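TRAP dicarboxylate transporter-DctP subunit (Desulfovibrio salexigens, PDB 4N6D) probably captures an organic acid in the periplasm and hands it to a TRAP-type membrane transporter, as solute-binding proteins of the DctP family do. Local coordinates at residues V83-A96 and V232-W244. Residues are numbered along the deposited sequence; the frame is centred on the assembly and turned at random.
Sequences VMQGQADIGCVSLA and VYPFAIIMNMNSW. With EDO (1,2-ethanediol), chain E.
Gly91 and Val93 pair in antiparallel fashion with Ile238 and Ala236, joining strands 90-94 and 234-240 as inner neighbours of a five-stranded mixed sheet of this periplasmic binding-protein fold. Strand 30-35 continues the sheet beyond the first, strand 139-146 beyond the second. Asn240 ties the Asp89-Asn240 end of the strand pair to helix 79-85. Its backbone N donates to Asp89 O (2.8 Å), and its CB rests against Val83 O (3.3 Å). CG stands anti to the backbone N (chi1 172°), which brings the amide to the C-terminal end of helix 79-85. There ND2 donates to Val83 O (2.8 Å), in the carbonyl plane, and Gly86 N of the Schellman turn grips the same oxygen. OD1 accepts from Ser243 N (2.9 Å), so the buried amide, held through both ND2 and OD1, also N-caps helix 241-245. On one sheet face Ile238 CD1 reaches Val93 CG2 (3.8 Å) and Val83 CB, packing helix onto strands; on the other, Ile237 CD1 meets Cys92 CB, and Cys92 SG lies oblique to the Phe235 ring. The Asp89 carboxylate bridges strand 30-35 and helix 241-245: OD2 accepts from Ser33 N, while OD1 takes the Ser243 OG hydroxyl on its anti lone pair at 2.6 Å.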
ATOM      1  N   VAL A  83       2.481 -20.346   2.536  1.00  9.06           N
ATOM      2  CA  VAL A  83       1.280 -20.382   3.345  1.00  7.34           C
ATOM      3  C   VAL A  83       0.329 -21.489   2.846  1.00 11.17           C
ATOM      4  O   VAL A  83      -0.271 -22.222   3.639  1.00 11.18           O
ATOM      5  CB  VAL A  83       0.599 -19.004   3.373  1.00  9.11           C
ATOM      6  CG1 VAL A  83      -0.770 -19.108   4.024  1.00 12.63           C
ATOM      7  CG2 VAL A  83       1.465 -18.006   4.129  1.00  7.83           C
ATOM      8  N   MET A  84       0.225 -21.651   1.527  1.00 11.82           N
ATOM      9  CA  MET A  84      -0.653 -22.670   0.957  1.00 13.53           C
ATOM     10  C   MET A  84      -0.233 -24.044   1.434  1.00 14.62           C
ATOM     11  O   MET A  84      -1.069 -24.919   1.688  1.00 15.74           O
ATOM     12  CB  MET A  84      -0.601 -22.619  -0.571  1.00 18.00           C
ATOM     13  CG  MET A  84      -1.251 -21.395  -1.158  1.00 25.55           C
ATOM     14  SD  MET A  84      -1.111 -21.276  -2.952  1.00 46.15           S
ATOM     15  CE  MET A  84      -1.819 -22.807  -3.271  1.00  8.48           C
ATOM     16  N   GLN A  85       1.076 -24.239   1.562  1.00 12.07           N
ATOM     17  CA  GLN A  85       1.646 -25.517   1.979  1.00 15.21           C
ATOM     18  C   GLN A  85       1.699 -25.697   3.494  1.00 18.02           C
ATOM     19  O   GLN A  85       1.976 -26.791   3.974  1.00 19.38           O
ATOM     20  CB  GLN A  85       3.047 -25.689   1.382  1.00 19.13           C
ATOM     21  CG  GLN A  85       3.008 -25.873  -0.120  1.00 19.11           C
ATOM     22  CD  GLN A  85       4.373 -26.080  -0.747  1.00 31.08           C
ATOM     23  OE1 GLN A  85       5.312 -25.322  -0.491  1.00 34.55           O
ATOM     24  NE2 GLN A  85       4.487 -27.107  -1.586  1.00 31.81           N
ATOM     25  N   GLY A  86       1.432 -24.627   4.244  1.00 13.85           N
ATOM     26  CA  GLY A  86       1.445 -24.692   5.692  1.00 12.62           C
ATOM     27  C   GLY A  86       2.822 -24.484   6.323  1.00 13.36           C
ATOM     28  O   GLY A  86       2.993 -24.698   7.533  1.00 14.59           O
ATOM     29  N   GLN A  87       3.804 -24.078   5.523  1.00 12.21           N
ATOM     30  CA  GLN A  87       5.112 -23.755   6.069  1.00 10.46           C
ATOM     31  C   GLN A  87       5.014 -22.620   7.069  1.00 12.58           C
ATOM     32  O   GLN A  87       5.800 -22.548   8.029  1.00 11.61           O
ATOM     33  CB  GLN A  87       6.069 -23.333   4.975  1.00 17.73           C
ATOM     34  CG  GLN A  87       6.633 -24.449   4.185  1.00 31.32           C
ATOM     35  CD  GLN A  87       7.615 -23.925   3.177  1.00 33.27           C
ATOM     36  OE1 GLN A  87       8.620 -23.312   3.543  1.00 37.17           O
ATOM     37  NE2 GLN A  87       7.313 -24.118   1.901  1.00 35.34           N
ATOM     38  N   ALA A  88       4.066 -21.711   6.816  1.00 12.34           N
ATOM     39  CA  ALA A  88       3.646 -20.731   7.800  1.00  9.64           C
ATOM     40  C   ALA A  88       2.139 -20.780   7.847  1.00 10.97           C
ATOM     41  O   ALA A  88       1.502 -21.103   6.847  1.00 10.09           O
ATOM     42  CB  ALA A  88       4.096 -19.327   7.440  1.00 10.19           C
ATOM     43  N   ASP A  89       1.559 -20.468   9.001  1.00  7.32           N
ATOM     44  CA  ASP A  89       0.108 -20.403   9.101  1.00  7.78           C
ATOM     45  C   ASP A  89      -0.461 -19.156   8.441  1.00  8.49           C
ATOM     46  O   ASP A  89      -1.551 -19.193   7.874  1.00  7.75           O
ATOM     47  CB  ASP A  89      -0.361 -20.474  10.559  1.00  8.63           C
ATOM     48  CG  ASP A  89       0.050 -21.792  11.232  1.00 11.15           C
ATOM     49  OD1 ASP A  89      -0.505 -22.851  10.851  1.00 12.84           O
ATOM     50  OD2 ASP A  89       0.933 -21.760  12.120  1.00 10.67           O
ATOM     51  N   ILE A  90       0.288 -18.068   8.519  1.00  6.45           N
ATOM     52  CA  ILE A  90      -0.160 -16.754   8.085  1.00  6.23           C
ATOM     53  C   ILE A  90       0.975 -16.065   7.385  1.00  8.37           C
ATOM     54  O   ILE A  90       2.146 -16.280   7.715  1.00  9.01           O
ATOM     55  CB  ILE A  90      -0.576 -15.884   9.310  1.00  7.04           C
ATOM     56  CG1 ILE A  90      -1.701 -16.552  10.088  1.00  8.10           C
ATOM     57  CG2 ILE A  90      -0.967 -14.462   8.861  1.00  8.52           C
ATOM     58  CD1 ILE A  90      -1.940 -15.877  11.460  1.00 10.50           C
ATOM     59  N   GLY A  91       0.654 -15.266   6.384  1.00  6.48           N
ATOM     60  CA  GLY A  91       1.667 -14.507   5.670  1.00  6.68           C
ATOM     61  C   GLY A  91       1.120 -13.208   5.107  1.00  6.46           C
ATOM     62  O   GLY A  91      -0.097 -13.042   4.973  1.00  6.83           O
ATOM     63  N   CYS A  92       2.044 -12.301   4.796  1.00  6.82           N
ATOM     64  CA  CYS A  92       1.758 -10.965   4.246  1.00  5.88           C
ATOM     65  C   CYS A  92       2.157 -10.884   2.782  1.00  8.02           C
ATOM     66  O   CYS A  92       3.328 -11.123   2.414  1.00  9.13           O
ATOM     67  CB  CYS A  92       2.530  -9.920   5.027  1.00 10.67           C
ATOM     68  SG  CYS A  92       2.202  -8.212   4.461  1.00  9.72           S
ATOM     69  N   VAL A  93       1.184 -10.536   1.949  1.00  7.63           N
ATOM     70  CA  VAL A  93       1.390 -10.459   0.513  1.00  6.55           C
ATOM     71  C   VAL A  93       1.238  -9.031   0.001  1.00  7.78           C
ATOM     72  O   VAL A  93       0.232  -8.384   0.253  1.00  8.84           O
ATOM     73  CB  VAL A  93       0.412 -11.369  -0.227  1.00  8.49           C
ATOM     74  CG1 VAL A  93       0.600 -11.252  -1.739  1.00 10.49           C
ATOM     75  CG2 VAL A  93       0.570 -12.830   0.235  1.00 12.66           C
ATOM     76  N   SER A  94       2.238  -8.556  -0.736  1.00  8.91           N
ATOM     77  CA  SER A  94       2.140  -7.306  -1.484  1.00  8.10           C
ATOM     78  C   SER A  94       1.603  -7.657  -2.862  1.00  6.77           C
ATOM     79  O   SER A  94       2.298  -8.260  -3.664  1.00  8.28           O
ATOM     80  CB  SER A  94       3.514  -6.647  -1.604  1.00 10.13           C
ATOM     81  OG  SER A  94       3.439  -5.449  -2.369  1.00 11.27           O
ATOM     82  N   LEU A  95       0.356  -7.297  -3.146  1.00  8.72           N
ATOM     83  CA  LEU A  95      -0.287  -7.815  -4.349  1.00  9.14           C
ATOM     84  C   LEU A  95       0.436  -7.429  -5.640  1.00  9.84           C
ATOM     85  O   LEU A  95       0.447  -8.201  -6.592  1.00  8.39           O
ATOM     86  CB  LEU A  95      -1.752  -7.377  -4.437  1.00  7.93           C
ATOM     87  CG  LEU A  95      -2.616  -7.577  -3.192  1.00  6.19           C
ATOM     88  CD1 LEU A  95      -4.076  -7.188  -3.528  1.00 10.44           C
ATOM     89  CD2 LEU A  95      -2.574  -9.014  -2.669  1.00  7.77           C
ATOM     90  N   ALA A  96       0.993  -6.229  -5.669  1.00  7.71           N
ATOM     91  CA  ALA A  96       1.647  -5.696  -6.856  1.00  8.75           C
ATOM     92  C   ALA A  96       2.831  -6.537  -7.308  1.00  8.61           C
ATOM     93  O   ALA A  96       3.230  -6.459  -8.466  1.00 11.13           O
ATOM     94  CB  ALA A  96       2.109  -4.247  -6.614  1.00 11.13           C
ATOM     95  N   VAL A 232      -1.446   3.759  -4.336  1.00  8.08           N
ATOM     96  CA  VAL A 232      -0.993   3.028  -3.157  1.00  8.69           C
ATOM     97  C   VAL A 232      -0.627   1.588  -3.544  1.00  7.56           C
ATOM     98  O   VAL A 232      -0.894   1.138  -4.661  1.00  7.36           O
ATOM     99  CB  VAL A 232      -2.093   2.971  -2.051  1.00  6.33           C
ATOM    100  CG1 VAL A 232      -2.536   4.369  -1.593  1.00  7.50           C
ATOM    101  CG2 VAL A 232      -3.297   2.180  -2.539  1.00  7.90           C
ATOM    102  N   TYR A 233       0.012   0.886  -2.620  1.00  9.17           N
ATOM    103  CA  TYR A 233       0.277  -0.536  -2.740  1.00  9.57           C
ATOM    104  C   TYR A 233      -0.636  -1.303  -1.797  1.00  7.57           C
ATOM    105  O   TYR A 233      -0.593  -1.072  -0.590  1.00  9.08           O
ATOM    106  CB  TYR A 233       1.727  -0.858  -2.362  1.00  8.60           C
ATOM    107  CG  TYR A 233       2.719  -0.216  -3.281  1.00 10.07           C
ATOM    108  CD1 TYR A 233       3.044  -0.798  -4.497  1.00 14.89           C
ATOM    109  CD2 TYR A 233       3.311   0.980  -2.944  1.00 11.60           C
ATOM    110  CE1 TYR A 233       3.938  -0.191  -5.360  1.00 17.29           C
ATOM    111  CE2 TYR A 233       4.207   1.594  -3.797  1.00 16.75           C
ATOM    112  CZ  TYR A 233       4.518   1.001  -4.996  1.00 16.73           C
ATOM    113  OH  TYR A 233       5.417   1.611  -5.847  1.00 25.32           O
ATOM    114  N   PRO A 234      -1.457  -2.205  -2.342  1.00  6.59           N
ATOM    115  CA  PRO A 234      -2.334  -3.024  -1.509  1.00  7.27           C
ATOM    116  C   PRO A 234      -1.666  -4.321  -1.015  1.00  9.54           C
ATOM    117  O   PRO A 234      -0.844  -4.938  -1.712  1.00  7.66           O
ATOM    118  CB  PRO A 234      -3.479  -3.370  -2.452  1.00  7.01           C
ATOM    119  CG  PRO A 234      -2.823  -3.450  -3.805  1.00  6.71           C
ATOM    120  CD  PRO A 234      -1.714  -2.428  -3.779  1.00  6.90           C
ATOM    121  N   PHE A 235      -2.075  -4.726   0.184  1.00  8.23           N
ATOM    122  CA  PHE A 235      -1.546  -5.921   0.842  1.00  6.34           C
ATOM    123  C   PHE A 235      -2.698  -6.776   1.336  1.00  7.14           C
ATOM    124  O   PHE A 235      -3.760  -6.252   1.679  1.00  6.93           O
ATOM    125  CB  PHE A 235      -0.737  -5.529   2.086  1.00  6.41           C
ATOM    126  CG  PHE A 235       0.533  -4.774   1.799  1.00  6.27           C
ATOM    127  CD1 PHE A 235       0.512  -3.416   1.495  1.00  8.05           C
ATOM    128  CD2 PHE A 235       1.750  -5.411   1.860  1.00 10.73           C
ATOM    129  CE1 PHE A 235       1.666  -2.734   1.238  1.00  9.30           C
ATOM    130  CE2 PHE A 235       2.925  -4.724   1.610  1.00 11.60           C
ATOM    131  CZ  PHE A 235       2.874  -3.379   1.294  1.00 10.38           C
ATOM    132  N   ALA A 236      -2.467  -8.084   1.398  1.00  6.69           N
ATOM    133  CA  ALA A 236      -3.385  -9.004   2.041  1.00  7.12           C
ATOM    134  C   ALA A 236      -2.658  -9.828   3.084  1.00  7.54           C
ATOM    135  O   ALA A 236      -1.512 -10.234   2.877  1.00  7.81           O
ATOM    136  CB  ALA A 236      -4.029  -9.935   1.007  1.00  8.15           C
ATOM    137  N   ILE A 237      -3.323 -10.051   4.209  1.00  6.02           N
ATOM    138  CA  ILE A 237      -2.857 -11.026   5.198  1.00  6.08           C
ATOM    139  C   ILE A 237      -3.663 -12.302   5.006  1.00  8.57           C
ATOM    140  O   ILE A 237      -4.898 -12.313   5.126  1.00  6.94           O
ATOM    141  CB  ILE A 237      -3.000 -10.502   6.626  1.00  7.09           C
ATOM    142  CG1 ILE A 237      -2.274  -9.147   6.797  1.00  6.13           C
ATOM    143  CG2 ILE A 237      -2.500 -11.560   7.618  1.00  6.93           C
ATOM    144  CD1 ILE A 237      -0.791  -9.163   6.385  1.00  6.12           C
ATOM    145  N   ILE A 238      -2.961 -13.373   4.646  1.00  6.17           N
ATOM    146  CA  ILE A 238      -3.606 -14.638   4.293  1.00  6.45           C
ATOM    147  C   ILE A 238      -3.268 -15.718   5.306  1.00  7.25           C
ATOM    148  O   ILE A 238      -2.172 -15.725   5.867  1.00  6.62           O
ATOM    149  CB  ILE A 238      -3.198 -15.121   2.853  1.00  8.71           C
ATOM    150  CG1 ILE A 238      -1.675 -15.190   2.675  1.00  7.49           C
ATOM    151  CG2 ILE A 238      -3.823 -14.214   1.783  1.00 12.59           C
ATOM    152  CD1 ILE A 238      -1.216 -15.969   1.416  1.00 10.86           C
ATOM    153  N   MET A 239      -4.219 -16.630   5.513  1.00  7.39           N
ATOM    154  CA  MET A 239      -4.023 -17.740   6.426  1.00  6.53           C
ATOM    155  C   MET A 239      -4.300 -19.061   5.711  1.00  7.47           C
ATOM    156  O   MET A 239      -5.231 -19.170   4.907  1.00  7.76           O
ATOM    157  CB  MET A 239      -4.952 -17.571   7.628  1.00  9.35           C
ATOM    158  CG  MET A 239      -4.844 -18.704   8.633  1.00  6.76           C
ATOM    159  SD  MET A 239      -5.740 -18.355  10.154  1.00 10.87           S
ATOM    160  CE  MET A 239      -4.985 -19.528  11.258  1.00 14.17           C
ATOM    161  N   ASN A 240      -3.476 -20.053   6.020  1.00  6.72           N
ATOM    162  CA  ASN A 240      -3.623 -21.399   5.474  1.00  7.10           C
ATOM    163  C   ASN A 240      -4.997 -21.954   5.843  1.00  8.43           C
ATOM    164  O   ASN A 240      -5.446 -21.792   6.983  1.00  8.47           O
ATOM    165  CB  ASN A 240      -2.525 -22.285   6.056  1.00  8.27           C
ATOM    166  CG  ASN A 240      -2.710 -23.728   5.703  1.00 12.82           C
ATOM    167  OD1 ASN A 240      -3.378 -24.460   6.426  1.00  9.49           O
ATOM    168  ND2 ASN A 240      -2.100 -24.161   4.599  1.00 11.76           N
ATOM    169  N   MET A 241      -5.684 -22.562   4.886  1.00  9.93           N
ATOM    170  CA  MET A 241      -7.047 -23.015   5.128  1.00  8.40           C
ATOM    171  C   MET A 241      -7.131 -24.126   6.169  1.00  9.06           C
ATOM    172  O   MET A 241      -8.064 -24.145   6.980  1.00  8.61           O
ATOM    173  CB  MET A 241      -7.717 -23.470   3.830  1.00  9.71           C
ATOM    174  CG  MET A 241      -9.177 -23.710   4.003  1.00  9.90           C
ATOM    175  SD  MET A 241     -10.050 -22.168   4.182  1.00 16.75           S
ATOM    176  CE  MET A 241      -9.885 -21.549   2.509  1.00 19.41           C
ATOM    177  N   ASN A 242      -6.192 -25.073   6.170  1.00 11.14           N
ATOM    178  CA  ASN A 242      -6.214 -26.071   7.235  1.00 10.14           C
ATOM    179  C   ASN A 242      -6.031 -25.447   8.619  1.00 10.72           C
ATOM    180  O   ASN A 242      -6.696 -25.825   9.588  1.00  9.21           O
ATOM    181  CB  ASN A 242      -5.154 -27.140   6.974  1.00 12.23           C
ATOM    182  CG  ASN A 242      -5.435 -27.921   5.721  1.00 18.11           C
ATOM    183  OD1 ASN A 242      -4.758 -27.761   4.709  1.00 28.03           O
ATOM    184  ND2 ASN A 242      -6.421 -28.769   5.777  1.00 15.12           N
ATOM    185  N   SER A 243      -5.134 -24.469   8.716  1.00  9.45           N
ATOM    186  CA  SER A 243      -4.971 -23.741   9.960  1.00  7.67           C
ATOM    187  C   SER A 243      -6.252 -23.025  10.388  1.00  9.21           C
ATOM    188  O   SER A 243      -6.636 -23.087  11.554  1.00  9.42           O
ATOM    189  CB  SER A 243      -3.812 -22.741   9.850  1.00 11.20           C
ATOM    190  OG  SER A 243      -2.612 -23.407   9.434  1.00 12.28           O
ATOM    191  N   TRP A 244      -6.905 -22.329   9.454  1.00  9.72           N
ATOM    192  CA  TRP A 244      -8.176 -21.666   9.740  1.00  8.36           C
ATOM    193  C   TRP A 244      -9.237 -22.668  10.193  1.00  9.76           C
ATOM    194  O   TRP A 244      -9.950 -22.467  11.197  1.00  9.27           O
ATOM    195  CB  TRP A 244      -8.657 -20.917   8.487  1.00  7.68           C
ATOM    196  CG  TRP A 244     -10.028 -20.350   8.639  1.00 10.14           C
ATOM    197  CD1 TRP A 244     -11.177 -20.803   8.044  1.00 12.22           C
ATOM    198  CD2 TRP A 244     -10.410 -19.246   9.468  1.00 10.53           C
ATOM    199  NE1 TRP A 244     -12.249 -20.028   8.441  1.00 14.05           N
ATOM    200  CE2 TRP A 244     -11.804 -19.077   9.323  1.00 13.97           C
ATOM    201  CE3 TRP A 244      -9.713 -18.384  10.319  1.00  9.46           C
ATOM    202  CZ2 TRP A 244     -12.502 -18.065   9.981  1.00 14.13           C
ATOM    203  CZ3 TRP A 244     -10.414 -17.383  10.973  1.00 10.51           C
ATOM    204  CH2 TRP A 244     -11.793 -17.244  10.809  1.00 12.66           C
TER
HETATM  205  C1  EDO E 404       5.419 -10.715  -1.259  1.00 21.55           C
HETATM  206  O1  EDO E 404       4.245 -10.202  -1.889  1.00 15.66           O
HETATM  207  C2  EDO E 404       4.950 -11.941  -0.505  1.00 18.59           C
HETATM  208  O2  EDO E 404       4.147 -12.705  -1.422  1.00 21.99           O
HETATM  209  O   HOH W   1       1.143  -4.196  -3.519  1.00  7.55           O